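Local coordinates for Alr1585 protein (Nostoc sp., PDB 5C2I) that is a haem-containing DyP-type peroxidase that probably uses hydrogen peroxide to oxidise dyes and related compounds, at residues Val216-Arg219 and Val220-Asp224; Gln31-Leu35 and Lys36-Arg40; Leu188-Gln191 and Ala192-Ile196; Glu352-Lys355 and Glu356-His360. The protein carries 1 engineered substitution. All blocks are in the same frame, centred on the assembly; numbering follows the deposited sequence.

Interaction 1: Val216-Arg219 and Val220-Asp224; sequences VRER and VNNCD
N222 and E218 lie side by side at the end of helix 212-221, their tips pointing the same way and their amide and carboxylate planes only 20° apart. N222 CG lies anti to its carbonyl carbon (chi1 -71°), which turns the amide back toward E218. The useful bond, however, runs to the backbone: N222 ND2 donates to E218 O at 3.1 Å, with the acceptor close to the amide plane. E218 OE1 is near the same ND2 but at a poor angle. Its other oxygen, OE2, receives R217 NH2 at 2.9 Å through the anti lone pair and in the guanidinium plane, so neighbouring R217 holds the carboxylate; D214 holds R217 in turn. N221 reaches back to R217 instead, ND2 meeting R217 O at 2.9 Å in a bent, weak bond, while its OD1 takes the backbone N of V308 in the second subunit. R219 and D224 also run alongside each other, but their flat groups are turned 70° apart: D224 OD1 sits by R219 CD at 3.3 Å, and the salt bridge to R219 NE is long at 3.9 Å. The stronger mate of R219 is D13. Replacing N222 by alanine is likely to leave E218 O without this side-chain donor and N312 N without the acceptor that OD1 supplies. R219 O takes D224 N five residues on (3.1 Å), where C223 and D224 both adopt left-handed backbone angles. This is a helix C-terminus turning into a loop, and here it delivers C223 to its disulfide with C223 of the second subunit.

Interaction 2: Gln31-Leu35 and Lys36-Arg40; sequences QGNIL and KGHGR
N33 swings CG away from its own backbone N (chi1 -160°), while H38 holds CG between its backbone N and carbonyl carbon (chi1 62°), and these two choices lay amide and imidazole side by side, pointing the same way. N33 OD1 accepts H38 N at 2.9 Å in a fairly straight bond, the donor tilted from the carbonyl plane. The same oxygen lies 3.4 Å from H38 CD2, with the amide and ring planes 35° apart, so the one atom meets both the backbone and the ring of H38. Where the chain doubles back, N33 CA comes within 3.1 Å of K36 O in a CA-H...O contact. Q76 bridges the two limbs of this loop, its OE1 receiving N33 N and its NE2 reaching K36 O, and R365 takes the carbonyls of N33 and I34. Elsewhere on its ring, H38 ND1 accepts R40 N at 2.9 Å, nearly in the ring plane. H38 is therefore held at its backbone by the N33 amide and at its ring by the backbone N-H of R40. Because ND1 acts as an acceptor there, it must offer a lone pair, and the ring proton of a neutral H38 would probably be on NE2.

Interaction 3: Leu188-Gln191 and Ala192-Ile196; sequences LRNQ and AGQII
R189 and I195 face each other as an antiparallel non-hydrogen-bonded pair (CA-CA 4.5 Å), and the chain between them reverses through a type I turn from N190 to G193 with a G1 bulge: G193 has positive phi, G193 N bonds N190 O, and N190 N bonds Q194 O. N190 carries the side-chain part. With CG set between its backbone N and carbonyl carbon (chi1 63°), the amide folds across the turn, where OD1 accepts Q194 N at 2.9 Å from above the carbonyl plane. Its ND2 gives an almost straight bond (169°) to Q194 OE1 at 2.8 Å. A single asparagine thereby grips both the backbone and the side chain of Q194. R189 reaches along the hairpin to the turn, where NH1 meets G193 O at 3.1 Å in the guanidinium plane, while I195 CG1 packs over a guanidinium face, 3.5 Å from NH1. L188 CG and I196 CG1 form an apolar pair at 3.9 Å; the I196 CG2 methyl packs beside the N190 amide. The hairpin joins strand 177-189 to 195-196, a short, weakly bonded strand at one edge of the five-stranded sheet within this chain; Q194 NE2 ties it to the carbonyls of D294 and V308, and Q191 packs on Y83 of the second subunit.

Interaction 4: Glu352-Lys355 and Glu356-His360; sequences EAFK and EERGH. With EDO (1,2-ethanediol), chain G.
R358 leaves the helix one turn beyond F354 and lays its stem over the phenyl ring. Its CB stands 3.5 Å from F354 O, the carbonyl that also receives R358 N at 2.8 Å. CG lies still nearer that oxygen, at 3.3 Å, and skirts the ring near CE1. CD then settles over the middle of one face, 3.7 Å from the ring centroid and only 8° off its normal, a CH-pi contact. At chi3 the chain bends (58°) and lifts the guanidinium off: its plane is steeply inclined to the ring, and CZ is too distant for more than a weak cation-pi attraction. The polar end looks elsewhere, NH1 bonding the carbonyl of D229 and the group meeting W228 in a cation-pi contact. F354 has its CG anti to its backbone N (chi1 -171°), which sets the ring where R358 CD can lie over its face. Along the ring edge, in plane, E357 OE2 approaches CE1 at 3.8 Å; that carboxylate is held by G338 N and T340. With an alanine in place of F354, the R358 stem would probably lose its apolar support and be freer to turn, and a gap would open beside W228 and A341. Beyond R358, G359 O takes a hydrogen bond from a bound ethanediol (O2, 2.6 Å), probably from the crystallisation liquor. This is an i, i+4 side-chain pair along a helix, an arginine stem in CH-pi contact with a phenylalanine face, at the C-terminal turn of helix 350-358.

Interactions 1 and 4 are surface contacts at the C-terminal turns of separate helices, whereas interactions 2 and 3 are partly buried and lie in a loop and a hairpin. No two hold the same secondary-structure element. Interaction 1 is largely polar, gathering carbonyls and charges beside a subunit interface; interaction 4 depends on an aliphatic stem over a ring. Interactions 2 and 3 both use an asparagine OD1 to accept a backbone N-H, but interaction 3 adds an amide-amide bond. Interactions 1 and 2 alone touch: R217 and K36 come together round the carboxylate of D214. Interactions 3 and 4 are farthest apart, with centres about 32 Å from each other.

Interaction 1: Val216-Arg219 and Val220-Asp224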
loop_
_atom_site.group_PDB
_atom_site.type_symbol
_atom_site.label_atom_id
_atom_site.label_comp_id
_atom_site.label_asym_id
_atom_site.label_seq_id
_atom_site.Cartn_x
_atom_site.Cartn_y
_atom_site.Cartn_z
ATOM N N VAL A 216 13.557 29.346 -3.594
ATOM C CA VAL A 216 14.626 28.794 -2.759
ATOM C C VAL A 216 14.779 27.275 -2.950
ATOM O O VAL A 216 15.902 26.774 -3.076
ATOM C CB VAL A 216 14.388 29.192 -1.300
ATOM C CG1 VAL A 216 15.370 28.476 -0.398
ATOM C CG2 VAL A 216 14.570 30.702 -1.155
ATOM N N ARG A 217 13.668 26.554 -2.987
ATOM C CA ARG A 217 13.683 25.109 -3.215
ATOM C C ARG A 217 14.340 24.797 -4.543
ATOM O O ARG A 217 15.158 23.909 -4.633
ATOM C CB ARG A 217 12.269 24.525 -3.228
ATOM C CG ARG A 217 12.204 22.992 -3.354
ATOM C CD ARG A 217 10.787 22.470 -3.705
ATOM N NE ARG A 217 10.417 22.946 -5.034
ATOM C CZ ARG A 217 9.445 23.820 -5.317
ATOM N NH1 ARG A 217 8.651 24.291 -4.377
ATOM N NH2 ARG A 217 9.261 24.201 -6.561
ATOM N N GLU A 218 13.925 25.496 -5.593
ATOM C CA GLU A 218 14.469 25.231 -6.902
ATOM C C GLU A 218 15.933 25.594 -7.002
ATOM O O GLU A 218 16.714 24.850 -7.603
ATOM C CB GLU A 218 13.637 25.887 -7.985
ATOM C CG GLU A 218 12.235 25.294 -8.061
ATOM C CD GLU A 218 12.195 23.901 -8.689
ATOM O OE1 GLU A 218 13.044 23.619 -9.553
ATOM O OE2 GLU A 218 11.289 23.101 -8.344
ATOM N N ARG A 219 16.342 26.679 -6.364
ATOM C CA ARG A 219 17.737 27.093 -6.380
ATOM C C ARG A 219 18.676 26.042 -5.764
ATOM O O ARG A 219 19.764 25.776 -6.339
ATOM C CB ARG A 219 17.925 28.432 -5.672
ATOM C CG ARG A 219 19.292 29.080 -5.826
ATOM C CD ARG A 219 19.444 30.261 -4.909
ATOM N NE ARG A 219 18.817 31.457 -5.376
ATOM C CZ ARG A 219 18.010 32.228 -4.638
ATOM N NH1 ARG A 219 17.740 31.963 -3.372
ATOM N NH2 ARG A 219 17.499 33.308 -5.188
ATOM N N VAL A 220 18.311 25.526 -4.587
ATOM C CA VAL A 220 19.174 24.569 -3.910
ATOM C C VAL A 220 19.256 23.284 -4.729
ATOM O O VAL A 220 20.284 22.637 -4.723
ATOM C CB VAL A 220 18.749 24.299 -2.454
ATOM C CG1 VAL A 220 17.591 23.358 -2.405
ATOM C CG2 VAL A 220 19.944 23.720 -1.683
ATOM N N ASN A 221 18.227 22.961 -5.495
ATOM C CA ASN A 221 18.223 21.728 -6.325
ATOM C C ASN A 221 18.679 21.893 -7.753
ATOM O O ASN A 221 18.766 20.934 -8.481
ATOM C CB ASN A 221 16.836 21.077 -6.270
ATOM C CG ASN A 221 16.542 20.522 -4.879
ATOM O OD1 ASN A 221 17.291 19.686 -4.380
ATOM N ND2 ASN A 221 15.540 21.049 -4.227
ATOM N N ASN A 222 18.990 23.123 -8.131
ATOM C CA ASN A 222 19.465 23.432 -9.463
ATOM C C ASN A 222 20.718 24.261 -9.493
ATOM O O ASN A 222 20.865 25.141 -10.362
ATOM C CB ASN A 222 18.359 24.049 -10.320
ATOM C CG ASN A 222 17.293 23.043 -10.687
ATOM O OD1 ASN A 222 17.527 22.220 -11.563
ATOM N ND2 ASN A 222 16.176 23.042 -10.001
ATOM N N CYS A 223 21.658 23.939 -8.593
ATOM C CA CYS A 223 23.023 24.406 -8.715
ATOM C C CYS A 223 23.090 25.938 -8.724
ATOM O O CYS A 223 23.860 26.520 -9.492
ATOM C CB CYS A 223 23.671 23.864 -9.993
ATOM S SG CYS A 223 23.410 22.070 -10.249
ATOM N N ASP A 224 22.297 26.563 -7.857
ATOM C CA ASP A 224 22.235 28.019 -7.776
ATOM C C ASP A 224 21.803 28.701 -9.110
ATOM O O ASP A 224 22.193 29.848 -9.372
ATOM C CB ASP A 224 23.579 28.559 -7.351
ATOM C CG ASP A 224 23.504 29.974 -6.732
ATOM O OD1 ASP A 224 22.481 30.385 -6.151
ATOM O OD2 ASP A 224 24.532 30.678 -6.854
#

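Interaction 2: Gln31-Leu35 and Lys36-Arg40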
loop_
_atom_site.group_PDB
_atom_site.type_symbol
_atom_site.label_atom_id
_atom_site.label_comp_id
_atom_site.label_asym_id
_atom_site.label_seq_id
_atom_site.Cartn_x
_atom_site.Cartn_y
_atom_site.Cartn_z
ATOM N N GLN A 31 -6.203 36.074 -6.430
ATOM C CA GLN A 31 -6.592 34.666 -6.247
ATOM C C GLN A 31 -5.344 33.747 -6.198
ATOM O O GLN A 31 -4.312 34.030 -6.797
ATOM C CB GLN A 31 -7.494 34.189 -7.384
ATOM C CG GLN A 31 -8.869 34.819 -7.367
ATOM C CD GLN A 31 -9.826 34.123 -8.305
ATOM O OE1 GLN A 31 -10.022 32.899 -8.224
ATOM N NE2 GLN A 31 -10.439 34.885 -9.184
ATOM N N GLY A 32 -5.459 32.649 -5.470
ATOM C CA GLY A 32 -4.461 31.590 -5.454
ATOM C C GLY A 32 -4.367 30.818 -6.762
ATOM O O GLY A 32 -5.113 31.081 -7.717
ATOM N N ASN A 33 -3.403 29.886 -6.808
ATOM C CA ASN A 33 -3.148 29.004 -7.956
ATOM C C ASN A 33 -2.490 29.699 -9.136
ATOM O O ASN A 33 -2.206 29.051 -10.150
ATOM C CB ASN A 33 -4.448 28.302 -8.410
ATOM C CG ASN A 33 -4.213 27.053 -9.239
ATOM O OD1 ASN A 33 -3.273 26.286 -9.010
ATOM N ND2 ASN A 33 -5.109 26.822 -10.194
ATOM N N ILE A 34 -2.175 30.976 -8.993
ATOM C CA ILE A 34 -1.584 31.731 -10.075
ATOM C C ILE A 34 -0.054 31.820 -9.866
ATOM O O ILE A 34 0.684 31.213 -10.609
ATOM C CB ILE A 34 -2.241 33.112 -10.203
ATOM C CG1 ILE A 34 -3.743 32.939 -10.573
ATOM C CG2 ILE A 34 -1.565 33.944 -11.286
ATOM C CD1 ILE A 34 -4.592 34.217 -10.392
ATOM N N LEU A 35 0.386 32.518 -8.808
ATOM C CA LEU A 35 1.803 32.601 -8.484
ATOM C C LEU A 35 2.407 31.278 -8.026
ATOM O O LEU A 35 3.610 31.050 -8.228
ATOM C CB LEU A 35 2.067 33.675 -7.444
ATOM C CG LEU A 35 1.638 35.081 -7.844
ATOM C CD1 LEU A 35 1.968 36.057 -6.730
ATOM C CD2 LEU A 35 2.253 35.525 -9.169
ATOM N N LYS A 36 1.578 30.439 -7.398
ATOM C CA LYS A 36 1.986 29.109 -6.976
ATOM C C LYS A 36 0.787 28.211 -7.092
ATOM O O LYS A 36 -0.322 28.564 -6.685
ATOM C CB LYS A 36 2.502 29.141 -5.514
ATOM C CG LYS A 36 2.934 27.778 -4.950
ATOM C CD LYS A 36 3.868 27.965 -3.752
ATOM C CE LYS A 36 4.076 26.661 -2.975
ATOM N NZ LYS A 36 4.586 25.611 -3.914
ATOM N N GLY A 37 0.995 27.023 -7.632
ATOM C CA GLY A 37 -0.092 26.049 -7.818
ATOM C C GLY A 37 -0.744 25.618 -6.516
ATOM O O GLY A 37 -0.092 25.561 -5.476
ATOM N N HIS A 38 -2.051 25.357 -6.558
ATOM C CA HIS A 38 -2.779 24.974 -5.323
ATOM C C HIS A 38 -2.253 23.667 -4.708
ATOM O O HIS A 38 -2.413 23.463 -3.518
ATOM C CB HIS A 38 -4.311 24.943 -5.518
ATOM C CG HIS A 38 -4.804 23.947 -6.525
ATOM N ND1 HIS A 38 -4.685 22.581 -6.344
ATOM C CD2 HIS A 38 -5.492 24.114 -7.679
ATOM C CE1 HIS A 38 -5.247 21.956 -7.364
ATOM N NE2 HIS A 38 -5.748 22.862 -8.189
ATOM N N GLY A 39 -1.637 22.826 -5.515
ATOM C CA GLY A 39 -1.026 21.575 -5.048
ATOM C C GLY A 39 -1.950 20.484 -4.503
ATOM O O GLY A 39 -1.491 19.585 -3.803
ATOM N N ARG A 40 -3.259 20.595 -4.728
ATOM C CA ARG A 40 -4.206 19.600 -4.209
ATOM C C ARG A 40 -4.308 18.457 -5.206
ATOM O O ARG A 40 -4.185 18.647 -6.426
ATOM C CB ARG A 40 -5.598 20.201 -3.947
ATOM C CG ARG A 40 -5.648 21.495 -3.112
ATOM C CD ARG A 40 -5.144 21.378 -1.676
ATOM N NE ARG A 40 -5.290 22.712 -1.043
ATOM C CZ ARG A 40 -6.261 23.095 -0.222
ATOM N NH1 ARG A 40 -7.227 22.269 0.202
ATOM N NH2 ARG A 40 -6.312 24.358 0.182
#

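Interaction 3: Leu188-Gln191 and Ala192-Ile196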
loop_
_atom_site.group_PDB
_atom_site.type_symbol
_atom_site.label_atom_id
_atom_site.label_comp_id
_atom_site.label_asym_id
_atom_site.label_seq_id
_atom_site.Cartn_x
_atom_site.Cartn_y
_atom_site.Cartn_z
ATOM N N LEU A 188 -1.844 12.232 -11.919
ATOM C CA LEU A 188 -1.273 10.981 -12.309
ATOM C C LEU A 188 0.179 10.886 -11.857
ATOM O O LEU A 188 0.902 11.854 -11.946
ATOM C CB LEU A 188 -1.385 10.903 -13.827
ATOM C CG LEU A 188 -1.259 9.601 -14.550
ATOM C CD1 LEU A 188 -2.389 8.663 -14.158
ATOM C CD2 LEU A 188 -1.339 9.905 -16.043
ATOM N N ARG A 189 0.539 9.734 -11.307
ATOM C CA ARG A 189 1.898 9.458 -10.834
ATOM C C ARG A 189 2.420 8.147 -11.357
ATOM O O ARG A 189 1.664 7.231 -11.637
ATOM C CB ARG A 189 1.972 9.411 -9.320
ATOM C CG ARG A 189 1.765 10.763 -8.709
ATOM C CD ARG A 189 1.787 10.670 -7.199
ATOM N NE ARG A 189 1.210 11.890 -6.662
ATOM C CZ ARG A 189 1.862 13.001 -6.392
ATOM N NH1 ARG A 189 3.181 13.076 -6.546
ATOM N NH2 ARG A 189 1.172 14.026 -5.911
ATOM N N ASN A 190 3.727 8.079 -11.543
ATOM C CA ASN A 190 4.360 6.837 -11.945
ATOM C C ASN A 190 4.749 6.058 -10.689
ATOM O O ASN A 190 4.566 6.536 -9.568
ATOM C CB ASN A 190 5.551 7.081 -12.883
ATOM C CG ASN A 190 6.677 7.868 -12.221
ATOM O OD1 ASN A 190 6.761 7.990 -10.996
ATOM N ND2 ASN A 190 7.551 8.422 -13.060
ATOM N N GLN A 191 5.297 4.879 -10.872
ATOM C CA GLN A 191 5.612 4.039 -9.710
ATOM C C GLN A 191 6.678 4.662 -8.796
ATOM O O GLN A 191 6.691 4.399 -7.615
ATOM C CB GLN A 191 5.949 2.598 -10.132
ATOM C CG GLN A 191 7.375 2.168 -9.864
ATOM C CD GLN A 191 7.674 0.760 -10.357
ATOM O OE1 GLN A 191 6.758 -0.010 -10.662
ATOM N NE2 GLN A 191 8.962 0.416 -10.450
ATOM N N ALA A 192 7.545 5.520 -9.330
ATOM C CA ALA A 192 8.488 6.270 -8.486
ATOM C C ALA A 192 7.855 7.420 -7.715
ATOM O O ALA A 192 8.550 8.101 -6.991
ATOM C CB ALA A 192 9.658 6.787 -9.341
ATOM N N GLY A 193 6.557 7.663 -7.898
ATOM C CA GLY A 193 5.846 8.750 -7.228
ATOM C C GLY A 193 5.966 10.107 -7.904
ATOM O O GLY A 193 5.514 11.126 -7.332
ATOM N N GLN A 194 6.565 10.152 -9.106
ATOM C CA GLN A 194 6.691 11.416 -9.798
ATOM C C GLN A 194 5.357 11.751 -10.470
ATOM O O GLN A 194 4.658 10.855 -10.919
ATOM C CB GLN A 194 7.795 11.370 -10.865
ATOM C CG GLN A 194 9.174 10.984 -10.369
ATOM C CD GLN A 194 10.101 10.731 -11.535
ATOM O OE1 GLN A 194 9.905 9.791 -12.305
ATOM N NE2 GLN A 194 11.097 11.594 -11.697
ATOM N N ILE A 195 5.041 13.037 -10.565
ATOM C CA ILE A 195 3.850 13.483 -11.283
ATOM C C ILE A 195 4.114 13.368 -12.778
ATOM O O ILE A 195 5.112 13.906 -13.289
ATOM C CB ILE A 195 3.487 14.934 -10.951
ATOM C CG1 ILE A 195 3.123 15.059 -9.458
ATOM C CG2 ILE A 195 2.365 15.455 -11.861
ATOM C CD1 ILE A 195 2.892 16.483 -9.001
ATOM N N ILE A 196 3.210 12.693 -13.506
ATOM C CA ILE A 196 3.417 12.460 -14.915
ATOM C C ILE A 196 2.190 12.898 -15.715
ATOM O O ILE A 196 1.124 13.217 -15.159
ATOM C CB ILE A 196 3.747 10.981 -15.243
ATOM C CG1 ILE A 196 2.640 10.029 -14.710
ATOM C CG2 ILE A 196 5.094 10.603 -14.649
ATOM C CD1 ILE A 196 2.676 8.644 -15.304
#

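Interaction 4: Glu352-Lys355 and Glu356-His360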
loop_
_atom_site.group_PDB
_atom_site.type_symbol
_atom_site.label_atom_id
_atom_site.label_comp_id
_atom_site.label_asym_id
_atom_site.label_seq_id
_atom_site.Cartn_x
_atom_site.Cartn_y
_atom_site.Cartn_z
ATOM N N GLU A 352 19.025 41.503 -24.770
ATOM C CA GLU A 352 17.689 42.041 -24.990
ATOM C C GLU A 352 16.803 40.967 -25.643
ATOM O O GLU A 352 15.651 40.791 -25.255
ATOM C CB GLU A 352 17.690 43.280 -25.889
ATOM C CG GLU A 352 18.308 44.564 -25.310
ATOM C CD GLU A 352 19.849 44.551 -25.190
ATOM O OE1 GLU A 352 20.524 43.552 -25.621
ATOM O OE2 GLU A 352 20.401 45.558 -24.654
ATOM N N ALA A 353 17.350 40.257 -26.625
ATOM C CA ALA A 353 16.604 39.241 -27.334
ATOM C C ALA A 353 16.223 38.063 -26.399
ATOM O O ALA A 353 15.143 37.535 -26.511
ATOM C CB ALA A 353 17.388 38.732 -28.536
ATOM N N PHE A 354 17.124 37.672 -25.498
ATOM C CA PHE A 354 16.836 36.621 -24.530
ATOM C C PHE A 354 15.730 37.061 -23.555
ATOM O O PHE A 354 14.829 36.284 -23.241
ATOM C CB PHE A 354 18.123 36.209 -23.822
ATOM C CG PHE A 354 18.013 34.981 -22.952
ATOM C CD1 PHE A 354 17.227 33.913 -23.301
ATOM C CD2 PHE A 354 18.805 34.891 -21.789
ATOM C CE1 PHE A 354 17.157 32.785 -22.519
ATOM C CE2 PHE A 354 18.720 33.764 -20.984
ATOM C CZ PHE A 354 17.920 32.700 -21.371
ATOM N N LYS A 355 15.762 38.317 -23.108
ATOM C CA LYS A 355 14.689 38.836 -22.240
ATOM C C LYS A 355 13.340 38.740 -22.971
ATOM O O LYS A 355 12.350 38.332 -22.404
ATOM C CB LYS A 355 14.966 40.266 -21.777
ATOM C CG LYS A 355 15.972 40.340 -20.656
ATOM C CD LYS A 355 16.010 41.726 -20.022
ATOM C CE LYS A 355 17.198 41.806 -19.079
ATOM N NZ LYS A 355 18.438 42.202 -19.782
ATOM N N GLU A 356 13.325 39.129 -24.234
ATOM C CA GLU A 356 12.132 39.067 -25.046
ATOM C C GLU A 356 11.663 37.627 -25.212
ATOM O O GLU A 356 10.478 37.324 -25.076
ATOM C CB GLU A 356 12.446 39.701 -26.411
ATOM C CG GLU A 356 11.235 40.117 -27.181
ATOM C CD GLU A 356 11.634 40.802 -28.478
ATOM O OE1 GLU A 356 12.318 41.874 -28.394
ATOM O OE2 GLU A 356 11.287 40.266 -29.556
ATOM N N GLU A 357 12.600 36.721 -25.525
ATOM C CA GLU A 357 12.271 35.285 -25.600
ATOM C C GLU A 357 11.626 34.790 -24.300
ATOM O O GLU A 357 10.617 34.062 -24.319
ATOM C CB GLU A 357 13.516 34.473 -25.893
ATOM C CG GLU A 357 13.263 33.000 -26.130
ATOM C CD GLU A 357 14.524 32.196 -26.151
ATOM O OE1 GLU A 357 15.279 32.323 -27.138
ATOM O OE2 GLU A 357 14.789 31.483 -25.140
ATOM N N ARG A 358 12.222 35.162 -23.169
ATOM C CA ARG A 358 11.713 34.740 -21.849
ATOM C C ARG A 358 10.329 35.320 -21.531
ATOM O O ARG A 358 9.602 34.771 -20.701
ATOM C CB ARG A 358 12.729 35.079 -20.745
ATOM C CG ARG A 358 14.008 34.253 -20.794
ATOM C CD ARG A 358 15.136 34.898 -19.977
ATOM N NE ARG A 358 14.771 35.086 -18.580
ATOM C CZ ARG A 358 14.827 34.155 -17.627
ATOM N NH1 ARG A 358 15.265 32.941 -17.884
ATOM N NH2 ARG A 358 14.465 34.466 -16.384
ATOM N N GLY A 359 9.967 36.425 -22.203
ATOM C CA GLY A 359 8.686 37.071 -21.983
ATOM C C GLY A 359 7.521 36.268 -22.547
ATOM O O GLY A 359 6.360 36.541 -22.202
ATOM N N HIS A 360 7.814 35.247 -23.364
ATOM C CA HIS A 360 6.794 34.374 -23.914
ATOM C C HIS A 360 6.425 33.193 -23.033
ATOM O O HIS A 360 5.518 32.428 -23.385
ATOM C CB HIS A 360 7.188 33.843 -25.304
ATOM C CG HIS A 360 7.529 34.906 -26.293
ATOM N ND1 HIS A 360 6.619 35.861 -26.715
ATOM C CD2 HIS A 360 8.706 35.217 -26.887
ATOM C CE1 HIS A 360 7.210 36.676 -27.578
ATOM N NE2 HIS A 360 8.485 36.315 -27.679
HETATM C C1 EDO G . 4.074 39.907 -21.384
HETATM O O1 EDO G . 3.513 38.908 -22.245
HETATM C C2 EDO G . 5.552 39.729 -21.036
HETATM O O2 EDO G . 5.927 38.461 -20.502
#